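Local coordinates for protein VP5 (Halorubrum pleomorphic virus 2, PDB 6QGI) that is a viral envelope protein that probably drives fusion of the virus membrane with that of its haloarchaeal host, at residues 43-48 / 218-223; 57-62 / 226-231; 105-110 / 170-175; 116-121 / 177-182; 123-128 / 156-161. One frame throughout, in Å; residues are numbered along the deposited sequence.

Interaction 1. Residues 43-48 / 218-223. Unlike the reference sequence in segment 218-223: Asp-218 (reference Asn).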
# COMPACT_ATOMS: atom_id res chain seq x y z
N GLN A 43 7.51 15.14 -16.55
CA GLN A 43 7.18 13.72 -16.72
C GLN A 43 8.12 12.82 -15.93
O GLN A 43 7.66 11.77 -15.48
CB GLN A 43 7.16 13.33 -18.20
CG GLN A 43 5.88 13.79 -18.89
CD GLN A 43 5.66 13.17 -20.24
OE1 GLN A 43 6.08 12.05 -20.54
NE2 GLN A 43 4.97 13.90 -21.09
N VAL A 44 9.40 13.21 -15.75
CA VAL A 44 10.37 12.46 -14.92
C VAL A 44 9.89 12.54 -13.46
O VAL A 44 9.90 11.53 -12.75
CB VAL A 44 11.84 12.98 -15.10
CG1 VAL A 44 12.75 12.49 -13.97
CG2 VAL A 44 12.40 12.57 -16.46
N TYR A 45 9.43 13.74 -13.03
CA TYR A 45 8.92 14.00 -11.69
C TYR A 45 7.65 13.20 -11.46
O TYR A 45 7.50 12.60 -10.40
CB TYR A 45 8.67 15.51 -11.48
CG TYR A 45 8.18 15.88 -10.10
CD1 TYR A 45 9.07 16.01 -9.03
CD2 TYR A 45 6.83 16.10 -9.85
CE1 TYR A 45 8.63 16.35 -7.75
CE2 TYR A 45 6.38 16.44 -8.58
CZ TYR A 45 7.28 16.56 -7.53
OH TYR A 45 6.83 16.89 -6.28
N GLN A 46 6.75 13.17 -12.46
CA GLN A 46 5.48 12.44 -12.42
C GLN A 46 5.73 10.92 -12.40
O GLN A 46 5.07 10.22 -11.63
CB GLN A 46 4.58 12.84 -13.59
CG GLN A 46 3.81 14.13 -13.30
CD GLN A 46 3.48 14.99 -14.51
OE1 GLN A 46 3.85 14.70 -15.66
NE2 GLN A 46 2.78 16.08 -14.26
N THR A 47 6.70 10.43 -13.19
CA THR A 47 7.08 9.01 -13.25
C THR A 47 7.64 8.55 -11.88
O THR A 47 7.30 7.46 -11.42
CB THR A 47 8.08 8.77 -14.40
OG1 THR A 47 7.45 9.08 -15.65
CG2 THR A 47 8.58 7.34 -14.45
N ALA A 48 8.46 9.40 -11.23
CA ALA A 48 9.05 9.10 -9.92
C ALA A 48 8.01 9.19 -8.80
O ALA A 48 8.11 8.44 -7.83
CB ALA A 48 10.21 10.03 -9.64
N ASP A 218 9.42 21.75 -6.36
CA ASP A 218 8.97 20.56 -5.64
C ASP A 218 9.89 19.41 -5.97
O ASP A 218 10.35 19.28 -7.10
CB ASP A 218 7.51 20.20 -5.97
CG ASP A 218 6.60 21.41 -5.99
OD1 ASP A 218 6.43 22.05 -4.92
OD2 ASP A 218 6.07 21.73 -7.08
N SER A 219 10.20 18.60 -4.96
CA SER A 219 11.13 17.50 -5.08
C SER A 219 10.63 16.28 -4.30
O SER A 219 9.76 16.42 -3.44
CB SER A 219 12.49 17.94 -4.56
OG SER A 219 13.44 16.89 -4.62
N LEU A 220 11.19 15.09 -4.59
CA LEU A 220 10.81 13.88 -3.88
C LEU A 220 11.91 12.84 -3.89
O LEU A 220 12.67 12.75 -4.85
CB LEU A 220 9.49 13.27 -4.41
CG LEU A 220 9.43 12.79 -5.86
CD1 LEU A 220 9.93 11.35 -5.98
CD2 LEU A 220 8.04 12.84 -6.36
N VAL A 221 11.97 12.04 -2.82
CA VAL A 221 12.91 10.93 -2.68
C VAL A 221 12.12 9.65 -2.90
O VAL A 221 10.99 9.51 -2.40
CB VAL A 221 13.67 10.93 -1.32
CG1 VAL A 221 14.80 9.90 -1.33
CG2 VAL A 221 14.22 12.30 -1.02
N TYR A 222 12.70 8.73 -3.66
CA TYR A 222 12.13 7.43 -3.98
C TYR A 222 13.30 6.49 -4.25
O TYR A 222 14.43 6.98 -4.36
CB TYR A 222 11.12 7.53 -5.15
CG TYR A 222 11.67 7.28 -6.54
CD1 TYR A 222 12.63 8.11 -7.10
CD2 TYR A 222 11.15 6.26 -7.34
CE1 TYR A 222 13.11 7.90 -8.39
CE2 TYR A 222 11.60 6.05 -8.64
CZ TYR A 222 12.59 6.87 -9.16
OH TYR A 222 13.06 6.64 -10.43
N LEU A 223 13.06 5.17 -4.32
CA LEU A 223 14.11 4.16 -4.51
C LEU A 223 15.18 4.28 -3.40
O LEU A 223 16.38 4.11 -3.65
CB LEU A 223 14.75 4.26 -5.92
CG LEU A 223 13.88 3.84 -7.08
CD1 LEU A 223 14.56 4.08 -8.40
CD2 LEU A 223 13.54 2.40 -6.99
O HOH W 1 6.80 17.35 -3.67

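Interaction 2. Residues 57-62 / 226-231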
# COMPACT_ATOMS: atom_id res chain seq x y z
N SER A 57 2.27 2.00 -1.74
CA SER A 57 0.96 1.34 -1.69
C SER A 57 1.07 -0.15 -1.49
O SER A 57 0.19 -0.75 -0.87
CB SER A 57 0.17 1.62 -2.97
OG SER A 57 -0.02 3.00 -3.18
N THR A 58 2.14 -0.76 -2.02
CA THR A 58 2.33 -2.19 -1.93
C THR A 58 3.36 -2.59 -0.88
O THR A 58 3.01 -3.32 0.04
CB THR A 58 2.68 -2.78 -3.31
OG1 THR A 58 3.86 -2.16 -3.81
CG2 THR A 58 1.54 -2.67 -4.32
N ILE A 59 4.61 -2.12 -0.99
CA ILE A 59 5.68 -2.58 -0.10
C ILE A 59 6.10 -1.61 1.03
O ILE A 59 6.11 -2.03 2.19
CB ILE A 59 6.91 -2.96 -0.97
CG1 ILE A 59 6.66 -4.24 -1.79
CG2 ILE A 59 8.17 -3.10 -0.11
CD1 ILE A 59 7.67 -4.51 -2.80
N VAL A 60 6.51 -0.38 0.69
CA VAL A 60 7.12 0.58 1.61
C VAL A 60 6.18 0.98 2.77
O VAL A 60 6.66 1.02 3.90
CB VAL A 60 7.68 1.83 0.87
CG1 VAL A 60 8.42 2.78 1.81
CG2 VAL A 60 8.61 1.41 -0.27
N ASP A 61 4.89 1.24 2.51
CA ASP A 61 3.98 1.67 3.58
C ASP A 61 3.41 0.51 4.41
O ASP A 61 2.80 0.77 5.45
CB ASP A 61 2.83 2.52 3.01
CG ASP A 61 3.18 3.98 2.79
OD1 ASP A 61 4.37 4.34 2.92
OD2 ASP A 61 2.25 4.78 2.48
N ASN A 62 3.65 -0.75 4.01
CA ASN A 62 3.10 -1.90 4.72
C ASN A 62 4.20 -2.88 5.15
O ASN A 62 4.29 -3.98 4.62
CB ASN A 62 2.03 -2.60 3.86
CG ASN A 62 1.12 -1.67 3.10
OD1 ASN A 62 0.49 -0.78 3.66
ND2 ASN A 62 1.05 -1.84 1.79
N SER A 226 17.24 2.49 2.23
CA SER A 226 17.05 2.63 3.68
C SER A 226 15.62 2.31 4.10
O SER A 226 15.39 2.04 5.28
CB SER A 226 17.37 4.06 4.12
OG SER A 226 18.76 4.23 4.28
N ASN A 227 14.65 2.42 3.16
CA ASN A 227 13.23 2.13 3.41
C ASN A 227 12.87 0.69 3.04
O ASN A 227 11.88 0.16 3.52
CB ASN A 227 12.35 3.11 2.64
CG ASN A 227 12.39 4.53 3.15
OD1 ASN A 227 12.86 4.82 4.26
ND2 ASN A 227 11.88 5.45 2.34
N TRP A 228 13.70 0.06 2.19
CA TRP A 228 13.52 -1.30 1.70
C TRP A 228 14.29 -2.32 2.57
O TRP A 228 13.81 -3.44 2.75
CB TRP A 228 13.97 -1.39 0.24
CG TRP A 228 13.05 -0.68 -0.71
CD1 TRP A 228 12.90 0.67 -0.86
CD2 TRP A 228 12.15 -1.29 -1.64
NE1 TRP A 228 11.96 0.94 -1.83
CE2 TRP A 228 11.48 -0.25 -2.33
CE3 TRP A 228 11.85 -2.63 -1.98
CZ2 TRP A 228 10.54 -0.50 -3.34
CZ3 TRP A 228 10.90 -2.87 -2.96
CH2 TRP A 228 10.26 -1.82 -3.62
N LYS A 229 15.46 -1.92 3.11
CA LYS A 229 16.30 -2.75 3.98
C LYS A 229 15.55 -3.23 5.25
O LYS A 229 15.63 -4.43 5.52
CB LYS A 229 17.62 -2.04 4.36
CG LYS A 229 18.53 -2.81 5.31
CD LYS A 229 19.04 -4.11 4.71
CE LYS A 229 20.13 -4.72 5.55
NZ LYS A 229 20.36 -6.14 5.18
N PRO A 230 14.79 -2.39 6.01
CA PRO A 230 14.07 -2.93 7.18
C PRO A 230 13.02 -3.98 6.80
O PRO A 230 12.85 -4.94 7.54
CB PRO A 230 13.41 -1.69 7.80
CG PRO A 230 14.17 -0.54 7.26
CD PRO A 230 14.54 -0.94 5.88
N ILE A 231 12.32 -3.80 5.64
CA ILE A 231 11.30 -4.74 5.16
C ILE A 231 11.97 -6.07 4.77
O ILE A 231 11.46 -7.12 5.16
CB ILE A 231 10.43 -4.17 4.00
CG1 ILE A 231 9.80 -2.83 4.40
CG2 ILE A 231 9.34 -5.17 3.59
CD1 ILE A 231 9.36 -1.98 3.27

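Interaction 3. Residues 105-110 / 170-175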
# COMPACT_ATOMS: atom_id res chain seq x y z
N TYR A 105 6.35 -20.56 -0.50
CA TYR A 105 5.53 -19.39 -0.22
C TYR A 105 6.41 -18.13 -0.03
O TYR A 105 6.08 -17.08 -0.59
CB TYR A 105 4.62 -19.64 1.00
CG TYR A 105 4.04 -18.38 1.61
CD1 TYR A 105 3.23 -17.53 0.87
CD2 TYR A 105 4.31 -18.04 2.93
CE1 TYR A 105 2.71 -16.36 1.43
CE2 TYR A 105 3.79 -16.88 3.50
CZ TYR A 105 2.99 -16.04 2.74
OH TYR A 105 2.48 -14.91 3.32
N LEU A 106 7.51 -18.24 0.73
CA LEU A 106 8.40 -17.10 0.98
C LEU A 106 9.19 -16.71 -0.28
O LEU A 106 9.56 -15.54 -0.38
CB LEU A 106 9.32 -17.30 2.20
CG LEU A 106 8.54 -17.35 3.53
CD1 LEU A 106 9.37 -17.79 4.64
CD2 LEU A 106 7.96 -16.03 3.90
N THR A 107 9.36 -17.62 -1.26
CA THR A 107 10.01 -17.31 -2.54
C THR A 107 9.07 -16.38 -3.32
O THR A 107 9.54 -15.39 -3.87
CB THR A 107 10.39 -18.59 -3.31
OG1 THR A 107 11.49 -19.17 -2.64
CG2 THR A 107 10.79 -18.33 -4.76
N THR A 108 7.75 -16.67 -3.30
CA THR A 108 6.71 -15.88 -3.97
C THR A 108 6.63 -14.49 -3.33
O THR A 108 6.37 -13.52 -4.04
CB THR A 108 5.37 -16.62 -3.94
OG1 THR A 108 5.55 -17.93 -4.49
CG2 THR A 108 4.29 -15.91 -4.74
N VAL A 109 6.88 -14.37 -2.01
CA VAL A 109 6.85 -13.09 -1.30
C VAL A 109 8.13 -12.31 -1.66
O VAL A 109 8.02 -11.16 -2.08
CB VAL A 109 6.65 -13.24 0.24
CG1 VAL A 109 6.74 -11.89 0.95
CG2 VAL A 109 5.32 -13.91 0.55
N GLN A 110 9.32 -12.96 -1.54
CA GLN A 110 10.61 -12.35 -1.88
C GLN A 110 10.67 -11.88 -3.33
O GLN A 110 11.15 -10.78 -3.59
CB GLN A 110 11.77 -13.32 -1.64
CG GLN A 110 12.08 -13.62 -0.18
CD GLN A 110 12.97 -14.83 -0.06
OE1 GLN A 110 12.81 -15.84 -0.77
NE2 GLN A 110 13.91 -14.77 0.86
N THR A 170 19.72 -15.22 -3.58
CA THR A 170 19.27 -16.60 -3.47
C THR A 170 17.94 -16.61 -2.71
O THR A 170 17.88 -16.18 -1.56
CB THR A 170 20.35 -17.48 -2.82
OG1 THR A 170 21.62 -17.20 -3.42
CG2 THR A 170 20.03 -18.97 -2.94
N LEU A 171 16.87 -17.09 -3.37
CA LEU A 171 15.54 -17.18 -2.79
C LEU A 171 15.45 -18.36 -1.82
O LEU A 171 16.35 -19.21 -1.80
CB LEU A 171 14.48 -17.30 -3.90
CG LEU A 171 14.40 -16.11 -4.87
CD1 LEU A 171 13.73 -16.49 -6.16
CD2 LEU A 171 13.68 -14.94 -4.24
N ALA A 172 14.38 -18.41 -0.99
CA ALA A 172 14.15 -19.48 -0.02
C ALA A 172 14.09 -20.84 -0.70
O ALA A 172 14.56 -21.83 -0.16
CB ALA A 172 12.87 -19.22 0.74
N ASP A 173 13.56 -20.85 -1.94
CA ASP A 173 13.44 -22.00 -2.84
C ASP A 173 14.82 -22.57 -3.18
O ASP A 173 14.93 -23.74 -3.56
CB ASP A 173 12.74 -21.57 -4.14
CG ASP A 173 11.79 -22.58 -4.74
OD1 ASP A 173 11.92 -23.78 -4.42
OD2 ASP A 173 10.91 -22.17 -5.54
N GLY A 174 15.84 -21.72 -3.09
CA GLY A 174 17.21 -22.08 -3.42
C GLY A 174 17.60 -21.60 -4.80
O GLY A 174 18.78 -21.68 -5.18
N THR A 175 16.61 -21.10 -5.57
CA THR A 175 16.80 -20.55 -6.92
C THR A 175 17.43 -19.15 -6.81
O THR A 175 17.34 -18.53 -5.74
CB THR A 175 15.47 -20.51 -7.70
OG1 THR A 175 14.54 -19.68 -7.01
CG2 THR A 175 14.88 -21.90 -7.92

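Interaction 4. Residues 116-121 / 177-182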
# COMPACT_ATOMS: atom_id res chain seq x y z
N THR A 116 9.26 -5.58 -7.69
CA THR A 116 8.77 -4.21 -7.45
C THR A 116 9.96 -3.25 -7.47
O THR A 116 9.84 -2.17 -8.06
CB THR A 116 7.98 -4.15 -6.13
OG1 THR A 116 6.96 -5.14 -6.14
CG2 THR A 116 7.36 -2.77 -5.87
N TRP A 117 11.10 -3.65 -6.86
CA TRP A 117 12.35 -2.88 -6.83
C TRP A 117 12.99 -2.89 -8.22
O TRP A 117 13.46 -1.85 -8.67
CB TRP A 117 13.33 -3.44 -5.76
CG TRP A 117 14.68 -2.75 -5.74
CD1 TRP A 117 15.80 -3.14 -6.41
CD2 TRP A 117 15.04 -1.57 -5.01
NE1 TRP A 117 16.84 -2.27 -6.14
CE2 TRP A 117 16.40 -1.29 -5.29
CE3 TRP A 117 14.34 -0.70 -4.15
CZ2 TRP A 117 17.07 -0.20 -4.74
CZ3 TRP A 117 15.02 0.38 -3.60
CH2 TRP A 117 16.37 0.62 -3.89
N ASN A 118 13.01 -4.06 -8.89
CA ASN A 118 13.57 -4.24 -10.23
C ASN A 118 12.87 -3.36 -11.27
O ASN A 118 13.56 -2.69 -12.04
CB ASN A 118 13.52 -5.71 -10.65
CG ASN A 118 14.54 -6.56 -9.93
OD1 ASN A 118 15.37 -6.06 -9.18
ND2 ASN A 118 14.47 -7.86 -10.14
N GLU A 119 11.52 -3.29 -11.23
CA GLU A 119 10.73 -2.44 -12.13
C GLU A 119 11.03 -0.97 -11.91
O GLU A 119 11.00 -0.19 -12.86
CB GLU A 119 9.22 -2.71 -11.98
CG GLU A 119 8.45 -2.51 -13.28
CD GLU A 119 8.91 -3.33 -14.48
OE1 GLU A 119 9.34 -4.49 -14.30
OE2 GLU A 119 8.83 -2.80 -15.62
N SER A 120 11.35 -0.58 -10.66
CA SER A 120 11.70 0.79 -10.31
C SER A 120 13.08 1.17 -10.87
O SER A 120 13.23 2.25 -11.43
CB SER A 120 11.68 0.98 -8.80
OG SER A 120 10.54 0.43 -8.15
N VAL A 121 14.09 0.26 -10.73
CA VAL A 121 15.46 0.46 -11.21
C VAL A 121 15.46 0.46 -12.76
O VAL A 121 16.13 1.31 -13.35
CB VAL A 121 16.47 -0.58 -10.62
CG1 VAL A 121 17.88 -0.39 -11.18
CG2 VAL A 121 16.49 -0.52 -9.10
N MET A 177 17.87 -15.08 -8.27
CA MET A 177 17.16 -13.97 -8.90
C MET A 177 18.08 -12.75 -8.98
O MET A 177 18.73 -12.42 -7.98
CB MET A 177 15.90 -13.64 -8.08
CG MET A 177 15.00 -12.63 -8.73
SD MET A 177 13.64 -12.13 -7.66
CE MET A 177 12.83 -11.01 -8.73
N SER A 178 18.15 -12.10 -10.14
CA SER A 178 18.95 -10.89 -10.31
C SER A 178 18.15 -9.68 -9.81
O SER A 178 16.98 -9.54 -10.16
CB SER A 178 19.38 -10.71 -11.76
OG SER A 178 20.33 -9.67 -11.89
N VAL A 179 18.75 -8.85 -8.95
CA VAL A 179 18.09 -7.67 -8.40
C VAL A 179 18.84 -6.42 -8.88
O VAL A 179 20.07 -6.35 -8.77
CB VAL A 179 17.92 -7.70 -6.86
CG1 VAL A 179 17.29 -6.40 -6.34
CG2 VAL A 179 17.08 -8.90 -6.42
N GLY A 180 18.06 -5.47 -9.41
CA GLY A 180 18.54 -4.20 -9.93
C GLY A 180 19.21 -3.36 -8.86
O GLY A 180 18.81 -3.41 -7.69
N THR A 181 20.25 -2.59 -9.26
CA THR A 181 20.97 -1.75 -8.30
C THR A 181 20.97 -0.28 -8.71
O THR A 181 21.06 0.04 -9.89
CB THR A 181 22.42 -2.21 -8.07
OG1 THR A 181 23.18 -2.08 -9.28
CG2 THR A 181 22.52 -3.60 -7.49
N VAL A 182 20.90 0.59 -7.69
CA VAL A 182 21.02 2.04 -7.83
C VAL A 182 22.50 2.33 -7.56
O VAL A 182 22.99 2.07 -6.46
CB VAL A 182 20.05 2.82 -6.91
CG1 VAL A 182 20.18 4.32 -7.13
CG2 VAL A 182 18.60 2.37 -7.14

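Interaction 5. Residues 123-128 / 156-161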
# COMPACT_ATOMS: atom_id res chain seq x y z
N GLU A 123 12.94 1.26 -14.78
CA GLU A 123 12.27 2.51 -15.15
C GLU A 123 13.22 3.68 -14.97
O GLU A 123 13.23 4.59 -15.81
CB GLU A 123 11.02 2.69 -14.28
CG GLU A 123 10.10 3.82 -14.70
CD GLU A 123 8.94 3.98 -13.75
OE1 GLU A 123 7.78 3.91 -14.21
OE2 GLU A 123 9.19 4.18 -12.54
N LEU A 124 14.03 3.66 -13.88
CA LEU A 124 15.04 4.69 -13.60
C LEU A 124 16.10 4.68 -14.69
O LEU A 124 16.50 5.75 -15.14
CB LEU A 124 15.67 4.50 -12.20
CG LEU A 124 16.78 5.49 -11.78
CD1 LEU A 124 16.25 6.92 -11.68
CD2 LEU A 124 17.43 5.07 -10.47
N ASP A 125 16.52 3.48 -15.14
CA ASP A 125 17.52 3.32 -16.19
C ASP A 125 17.04 3.96 -17.50
O ASP A 125 17.82 4.67 -18.14
CB ASP A 125 17.87 1.84 -16.41
CG ASP A 125 19.01 1.61 -17.39
OD1 ASP A 125 20.07 2.28 -17.25
OD2 ASP A 125 18.86 0.75 -18.29
N SER A 126 15.76 3.76 -17.86
CA SER A 126 15.16 4.35 -19.05
C SER A 126 14.91 5.86 -18.87
O SER A 126 14.88 6.57 -19.86
CB SER A 126 13.89 3.61 -19.48
OG SER A 126 12.94 3.51 -18.43
N ILE A 127 14.78 6.35 -17.60
CA ILE A 127 14.67 7.79 -17.31
C ILE A 127 16.04 8.41 -17.62
O ILE A 127 16.12 9.34 -18.43
CB ILE A 127 14.21 8.10 -15.86
CG1 ILE A 127 12.71 7.83 -15.66
CG2 ILE A 127 14.56 9.55 -15.46
CD1 ILE A 127 12.31 7.47 -14.21
N LEU A 128 17.12 7.85 -17.02
CA LEU A 128 18.51 8.29 -17.18
C LEU A 128 18.95 8.21 -18.66
O LEU A 128 19.83 8.98 -19.05
CB LEU A 128 19.47 7.49 -16.28
CG LEU A 128 19.21 7.49 -14.77
CD1 LEU A 128 19.97 6.38 -14.09
CD2 LEU A 128 19.56 8.81 -14.13
N LEU A 156 24.93 9.22 -11.35
CA LEU A 156 23.81 8.45 -10.81
C LEU A 156 23.40 7.48 -11.90
O LEU A 156 23.00 7.90 -12.98
CB LEU A 156 22.65 9.38 -10.37
CG LEU A 156 21.29 8.74 -10.05
CD1 LEU A 156 21.34 7.91 -8.77
CD2 LEU A 156 20.22 9.80 -9.93
N LEU A 157 23.60 6.17 -11.65
CA LEU A 157 23.32 5.12 -12.62
C LEU A 157 22.37 4.05 -12.07
O LEU A 157 22.22 3.90 -10.86
CB LEU A 157 24.64 4.47 -13.09
CG LEU A 157 25.65 5.40 -13.80
CD1 LEU A 157 27.00 4.74 -13.93
CD2 LEU A 157 25.14 5.86 -15.16
N ALA A 158 21.69 3.35 -12.98
CA ALA A 158 20.75 2.28 -12.64
C ALA A 158 21.08 1.05 -13.46
O ALA A 158 21.15 1.12 -14.69
CB ALA A 158 19.32 2.73 -12.88
N ASN A 159 21.36 -0.06 -12.77
CA ASN A 159 21.72 -1.33 -13.40
C ASN A 159 20.55 -2.31 -13.25
O ASN A 159 20.39 -2.88 -12.17
CB ASN A 159 23.01 -1.87 -12.79
CG ASN A 159 24.08 -0.83 -12.68
OD1 ASN A 159 24.75 -0.49 -13.66
ND2 ASN A 159 24.26 -0.29 -11.49
N PRO A 160 19.69 -2.47 -14.28
CA PRO A 160 18.52 -3.37 -14.13
C PRO A 160 18.91 -4.84 -14.00
O PRO A 160 20.00 -5.22 -14.42
CB PRO A 160 17.73 -3.15 -15.43
CG PRO A 160 18.28 -1.92 -16.04
CD PRO A 160 19.71 -1.85 -15.62
N SER A 161 18.00 -5.66 -13.42
CA SER A 161 18.21 -7.10 -13.25
C SER A 161 18.71 -7.71 -14.57
O SER A 161 18.19 -7.39 -15.64
CB SER A 161 16.94 -7.79 -12.77
OG SER A 161 15.87 -7.65 -13.69

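Interaction 1. Residues 43-48 / 218-223
Here the long helix 37-60 lies across the second strand of a two-stranded antiparallel sheet, strand 218-221, the short axes running 39° from parallel. Tyr-45 carries the contact at one end. With CG anti to the backbone N (chi1 -178°), its ring reaches out to strand 218-221, roughly perpendicular to it, and meets it in three ways. Leu-220 CD2 sits over one face as a CH-pi contact, 4.2 Å from the ring centroid. Ser-219 CA comes at the edge, near the ring plane. The hydroxyl lies against the start of the strand, with OH 3.4 Å from Asp-218 CB. A water also lies in the ring plane, 2.7 Å from Tyr-45 OH, and donates a bond of 3.1 Å to Ser-219 O, so that a phenol and a strand carbonyl are joined through solvent. Leu-220 holds CG in the crowded position between backbone N and carbonyl carbon (chi1 62°); its CD1 branch reaches Ala-48 CB at 3.9 Å while CD2 goes to the tyrosine. Ala-48, small enough to let the chain come close, sets CB over one face of the Tyr-222 ring in a CH-pi contact, 3.9 Å from the centroid, and Leu-223 CG lies on the opposite face. Strand 212-215 pairs with 218-221 and touches Tyr-45 and Ala-48 through Tyr-215 and Val-213, while helix 91-133 packs Glu-123 and Ile-127 on Thr-47 and Leu-124 on Tyr-222.

Interaction 2. Residues 57-62 / 226-231
Helix 37-60 widens into a pi-type turn at 57-60, and the helix through 226-231 is kinked where the N atoms of Pro-230 and Ile-231 make no bond to the preceding turn, Pro-230 having no N-H to give. The two backbones come nearest at Val-60 and Asn-227, whose CA atoms are 6.6 Å apart. Asn-62 folds its amide back, ND2 reaching two carbonyls, Ser-57 O and Thr-58 O, each 3.0 Å away. Both oxygens lie close to the amide plane, yet the nitrogen stands above each carbonyl plane; OD1 of the same side chain bonds to Tyr-344 OH. Between the segments the chemistry is apolar. Ile-59 crosses Trp-228 at about a right angle, setting CG2 over the face of the six-membered ring, 4.2 Å from its centroid, and CD1 3.6 Å from CZ3. Val-60 CG2 touches the ring nearer its pyrrole end, 3.7 Å from Trp-228 NE1. Ile-231 completes the group, its CD1 lying 3.8 Å from Ile-59 CG2 and 3.4 Å from Ile-59 O. With Phe-113 and Trp-117 of helix 91-133 also packed on Trp-228, this is the aromatic and aliphatic core typical of a multi-helix bundle, here between helices 37-60, 91-133 and 225-253.

Interaction 3. Residues 105-110 / 170-175
Thr-107 and Gln-110, one helical turn apart, both have their first torsion near -70°, which sets Thr-107 OG1 and Gln-110 CG anti to the carbonyl carbon and beside the backbone N. Beyond CG the glutamine chain runs extended, so its amide projects from the helix beside the threonine hydroxyl. Two successive backbone N-H groups of 170-175 are taken up in this way. Ala-172 N donates to Gln-110 OE1 over 3.0 Å, a fairly straight bond (160°) that lies in the carbonyl plane on a lone pair. Asp-173 N donates to Thr-107 OG1 over 2.8 Å, more bent at 138°. The same hydroxyl gives its proton to Asn-103 O in its own helix, so it serves as donor and acceptor at once and its rotation is fixed. These N-H groups belong to the central residues of a type I beta turn from Leu-171 to Gly-174, which links strands 167-170 and 176-186. Gly-174 N bonds to Leu-171 O, and Leu-171 N bonds to Thr-175 O, the pattern of a type I turn with a G1 beta bulge. Gly-174 has a positive phi, where a CB would press on the preceding carbonyl oxygen, so glycine suits the place. Apolar atoms close round the polar pair. Leu-171 spreads its branches over the helix, CD1 3.7 Å from Thr-107 CG2 and CD2 3.6 Å from Gln-110 CB. Ala-172, which is short, fits its CB against Leu-106 CB at 4.3 Å, with Leu-239 of helix 225-253 touching both residues.

Interaction 4. Residues 116-121 / 177-182
Three hydrogen bonds tie helix 116-121 to the chain around Gly-180, and Asn-118 makes two of them. Its amide spans Val-179: OD1 accepts from Gly-180 N over 2.8 Å in a nearly straight bond (168°), while ND2 donates to Ser-178 O over 3.0 Å, more bent but in the plane of that carbonyl. An amide suits the place because it offers an acceptor and a donor side by side to the C=O and N-H flanking one strand residue, and these two bonds fix which way the group is flipped. Trp-117 makes the third. With CG anti to the backbone N (chi1 176°), its indole extends to the break in the strand at Gly-180, and NE1 donates to Gly-180 O over 2.8 Å. The oxygen lies in the ring plane, although the nitrogen stands well above the carbonyl plane. Gly-180 is therefore held through both its N-H and its C=O.

The apolar contacts flank these bonds. Two valines touch the indole of Trp-117, Val-179 CG1 at CD1 (3.6 Å) and Val-182 CG2 at CZ2 (3.8 Å). Val-121 lays CG2 over one indole face and turns CG1 to Thr-181 O at 3.5 Å. Glycine suits this tight spot, since a CB at 180 would fall 3.0 Å from Val-121 CB.

Within its sheet, strand 176-186 pairs with strands 155-159, 167-170 and 189-193. The whole is typical of a long helix packed on a small antiparallel sheet, here gripping its longest strand where the regular extended run is interrupted at Gly-180.

Interaction 5. Residues 123-128 / 156-161
Two donors grip Glu-123 O: Ile-127 N at 3.0 Å, in the normal helical pattern, and Ser-126 OG at 2.8 Å, which approaches from above the carbonyl plane. The serine hydroxyl thus folds back on its own helix, while the opposing strand is met by Leu-124, Asp-125 and Leu-128. Ala-158 sits at the centre of the contact, its CB directed toward the helix and within 3.7 Å of Asp-125 N, an approach that suits a side chain of a single methyl. Leu-124 CD2 and Leu-128 CD1 each lie 3.9 Å from that methyl. This belongs to the same helix-on-sheet packing that strand 176-186 shares, strand 155-159 being its antiparallel neighbour and crossing the helix with an angle of 134° between chain directions. Asp-125 is extended, CG anti to the backbone N (chi1 -174°), so its carboxylate reaches beyond the alanine. OD2 lies 3.5 Å from Pro-160 CG, the two side chains crossing at about a right angle. OD1 is only 3.0 Å from Ala-158 O; both are acceptors, and the pairing might favour a raised pKa for the acid. Leu-128 CD1 is 3.6 Å from Leu-156 O, which Lys-139 NZ holds by a hydrogen bond.

Helix 91-133 runs through interactions 3, 4 and 5, meeting first the turn that joins two strands of a small sheet, then its strands 176-186 and 155-159. Interactions 4 and 5 are closest, 9 Å between centres, and Thr-181 O probably bonds Asn-159 N between them. Helix 37-60 serves interactions 1 and 2. Interactions 2, 3 and 4 are buried; 1 and 5 are partly so, and only 1 has a bridging water. Side chains hydrogen-bond strand or turn backbone in 3 and 4, whereas 2 is apolar, and 5 largely so, apart from an aspartate carboxylate set against a strand carbonyl. Trp-117 of 4 meets Trp-228 of 2 edge-to-face, and Tyr-222 of 1 touches Leu-124 of 5.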